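Local atomic coordinates of transcriptional regulator (Enterococcus faecalis, PDB entry 3QFI), a protein that is of unknown function but belongs to the LytR-CpsA-Psr family of bacterial proteins, generally associated with the cell envelope. Residues D228-Q233 against Y253-T258. Sequence-based numbering, arbitrary orientation.
Sequences DSEQLQ and YKTQTT
Glu230, on strand 227-230 at one edge of the mixed sheet, and Leu232, in the loop beyond it, lean on one face of helix 249-262, where Thr255 and Thr258 stand one turn apart. The nonpolar part of the contact is small. CD2 of Leu232 meets Thr255 at 3.8 Å from CG2, the two side chains crossing at about a right angle, and Leu232 also packs on Leu62 and Ile66. The carboxylate of Glu230 is brought to the helix by a bend at chi2 (-113°). Its two oxygens divide between the threonines: the Glu230 and Thr258 side chains meet tip to tip, with OE1 3.0 Å from Thr258 CG2, while those of Glu230 and Thr255 run past each other in opposite directions, which leaves OE2 3.4 Å from Thr255 CG2.

Both threonine hydroxyls are turned back to their own helix. Thr258 OG1 lies beside its backbone N (chi1 -60°) and donates to Lys254 O over 2.8 Å, from above the carbonyl plane; the same oxygen accepts Thr258 N. Thr255 OG1 likewise bonds to Ser251 O one turn earlier. The methyl groups, anti to the backbone N, are thereby presented to the carboxylate.

Among charged groups, Lys254 NZ stands 4.7 Å from Glu230 OE1, too far for a salt bridge, though its charge may still steady the carboxylate. The chemistry implies a join between sheet edge and helix resting on van der Waals packing and perhaps long-range electrostatics, with hydroxyl bonding spent inside the helix.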
loop_
_atom_site.group_PDB
_atom_site.type_symbol
_atom_site.label_atom_id
_atom_site.label_comp_id
_atom_site.label_asym_id
_atom_site.label_seq_id
_atom_site.Cartn_x
_atom_site.Cartn_y
_atom_site.Cartn_z
ATOM N N ASP A 228 -11.690 -1.085 -4.301
ATOM C CA ASP A 228 -11.701 -2.465 -3.793
ATOM C C ASP A 228 -10.370 -2.811 -3.096
ATOM O O ASP A 228 -9.375 -2.104 -3.259
ATOM C CB ASP A 228 -11.950 -3.446 -4.950
ATOM C CG ASP A 228 -12.422 -4.816 -4.478
ATOM O OD1 ASP A 228 -12.146 -5.810 -5.184
ATOM O OD2 ASP A 228 -13.085 -4.906 -3.419
ATOM N N SER A 229 -10.359 -3.894 -2.319
ATOM C CA SER A 229 -9.151 -4.324 -1.611
ATOM C C SER A 229 -8.722 -5.724 -2.041
ATOM O O SER A 229 -9.443 -6.416 -2.752
ATOM C CB SER A 229 -9.382 -4.322 -0.097
ATOM O OG SER A 229 -9.736 -3.038 0.376
ATOM N N GLU A 230 -7.540 -6.133 -1.594
ATOM C CA GLU A 230 -6.996 -7.447 -1.910
ATOM C C GLU A 230 -6.034 -7.873 -0.818
ATOM O O GLU A 230 -5.116 -7.126 -0.466
ATOM C CB GLU A 230 -6.252 -7.417 -3.243
ATOM C CG GLU A 230 -7.140 -7.565 -4.454
ATOM C CD GLU A 230 -6.903 -8.869 -5.200
ATOM O OE1 GLU A 230 -7.661 -9.159 -6.151
ATOM O OE2 GLU A 230 -5.959 -9.604 -4.840
ATOM N N GLN A 231 -6.246 -9.067 -0.273
ATOM C CA GLN A 231 -5.377 -9.579 0.780
ATOM C C GLN A 231 -4.470 -10.685 0.245
ATOM O O GLN A 231 -4.875 -11.498 -0.593
ATOM C CB GLN A 231 -6.208 -10.121 1.956
ATOM C CG GLN A 231 -7.134 -11.299 1.613
ATOM C CD GLN A 231 -7.505 -12.156 2.828
ATOM O OE1 GLN A 231 -6.656 -12.847 3.403
ATOM N NE2 GLN A 231 -8.778 -12.107 3.222
ATOM N N LEU A 232 -3.233 -10.702 0.727
ATOM C CA LEU A 232 -2.274 -11.716 0.320
ATOM C C LEU A 232 -2.285 -12.833 1.352
ATOM O O LEU A 232 -1.949 -12.621 2.519
ATOM C CB LEU A 232 -0.864 -11.119 0.191
ATOM C CG LEU A 232 -0.539 -10.438 -1.143
ATOM C CD1 LEU A 232 0.806 -9.757 -1.063
ATOM C CD2 LEU A 232 -0.552 -11.476 -2.267
ATOM N N GLN A 233 -2.701 -14.013 0.907
ATOM C CA GLN A 233 -2.769 -15.192 1.760
ATOM C C GLN A 233 -1.368 -15.753 1.962
ATOM O O GLN A 233 -0.615 -15.919 1.001
ATOM C CB GLN A 233 -3.662 -16.253 1.111
ATOM C CG GLN A 233 -5.133 -15.858 1.010
ATOM C CD GLN A 233 -5.917 -16.775 0.093
ATOM O OE1 GLN A 233 -5.808 -17.997 0.181
ATOM N NE2 GLN A 233 -6.719 -16.188 -0.789
ATOM N N TYR A 253 -0.466 -16.337 -7.190
ATOM C CA TYR A 253 -0.677 -16.247 -8.627
ATOM C C TYR A 253 -1.997 -15.580 -8.931
ATOM O O TYR A 253 -2.068 -14.695 -9.774
ATOM C CB TYR A 253 -0.643 -17.631 -9.294
ATOM C CG TYR A 253 -0.776 -17.574 -10.814
ATOM C CD1 TYR A 253 0.020 -16.711 -11.572
ATOM C CD2 TYR A 253 -1.706 -18.362 -11.489
ATOM C CE1 TYR A 253 -0.107 -16.629 -12.949
ATOM C CE2 TYR A 253 -1.838 -18.290 -12.881
ATOM C CZ TYR A 253 -1.034 -17.414 -13.600
ATOM O OH TYR A 253 -1.169 -17.311 -14.967
ATOM N N LYS A 254 -3.045 -16.005 -8.240
ATOM C CA LYS A 254 -4.367 -15.433 -8.458
ATOM C C LYS A 254 -4.304 -13.912 -8.235
ATOM O O LYS A 254 -4.806 -13.132 -9.041
ATOM C CB LYS A 254 -5.377 -16.093 -7.511
ATOM C CG LYS A 254 -6.778 -15.511 -7.594
ATOM C CD LYS A 254 -7.657 -16.031 -6.479
ATOM C CE LYS A 254 -8.933 -15.226 -6.423
ATOM N NZ LYS A 254 -8.647 -13.771 -6.206
ATOM N N THR A 255 -3.675 -13.496 -7.145
ATOM C CA THR A 255 -3.538 -12.077 -6.854
ATOM C C THR A 255 -2.796 -11.349 -7.972
ATOM O O THR A 255 -3.191 -10.262 -8.382
ATOM C CB THR A 255 -2.747 -11.857 -5.585
ATOM O OG1 THR A 255 -3.373 -12.558 -4.509
ATOM C CG2 THR A 255 -2.663 -10.368 -5.262
ATOM N N GLN A 256 -1.707 -11.950 -8.438
ATOM C CA GLN A 256 -0.897 -11.381 -9.511
ATOM C C GLN A 256 -1.678 -11.224 -10.790
ATOM O O GLN A 256 -1.614 -10.195 -11.453
ATOM C CB GLN A 256 0.314 -12.267 -9.808
ATOM C CG GLN A 256 1.447 -12.121 -8.823
ATOM C CD GLN A 256 2.422 -13.252 -8.923
ATOM O OE1 GLN A 256 3.505 -13.204 -8.351
ATOM N NE2 GLN A 256 2.040 -14.292 -9.649
ATOM N N THR A 257 -2.401 -12.268 -11.155
ATOM C CA THR A 257 -3.182 -12.228 -12.373
ATOM C C THR A 257 -4.242 -11.149 -12.233
ATOM O O THR A 257 -4.479 -10.388 -13.166
ATOM C CB THR A 257 -3.820 -13.595 -12.648
ATOM O OG1 THR A 257 -2.778 -14.572 -12.782
ATOM C CG2 THR A 257 -4.625 -13.555 -13.924
ATOM N N THR A 258 -4.858 -11.064 -11.060
ATOM C CA THR A 258 -5.874 -10.047 -10.822
ATOM C C THR A 258 -5.314 -8.648 -11.078
ATOM O O THR A 258 -5.844 -7.896 -11.893
ATOM C CB THR A 258 -6.364 -10.071 -9.385
ATOM O OG1 THR A 258 -6.939 -11.348 -9.106
ATOM C CG2 THR A 258 -7.393 -8.978 -9.163
#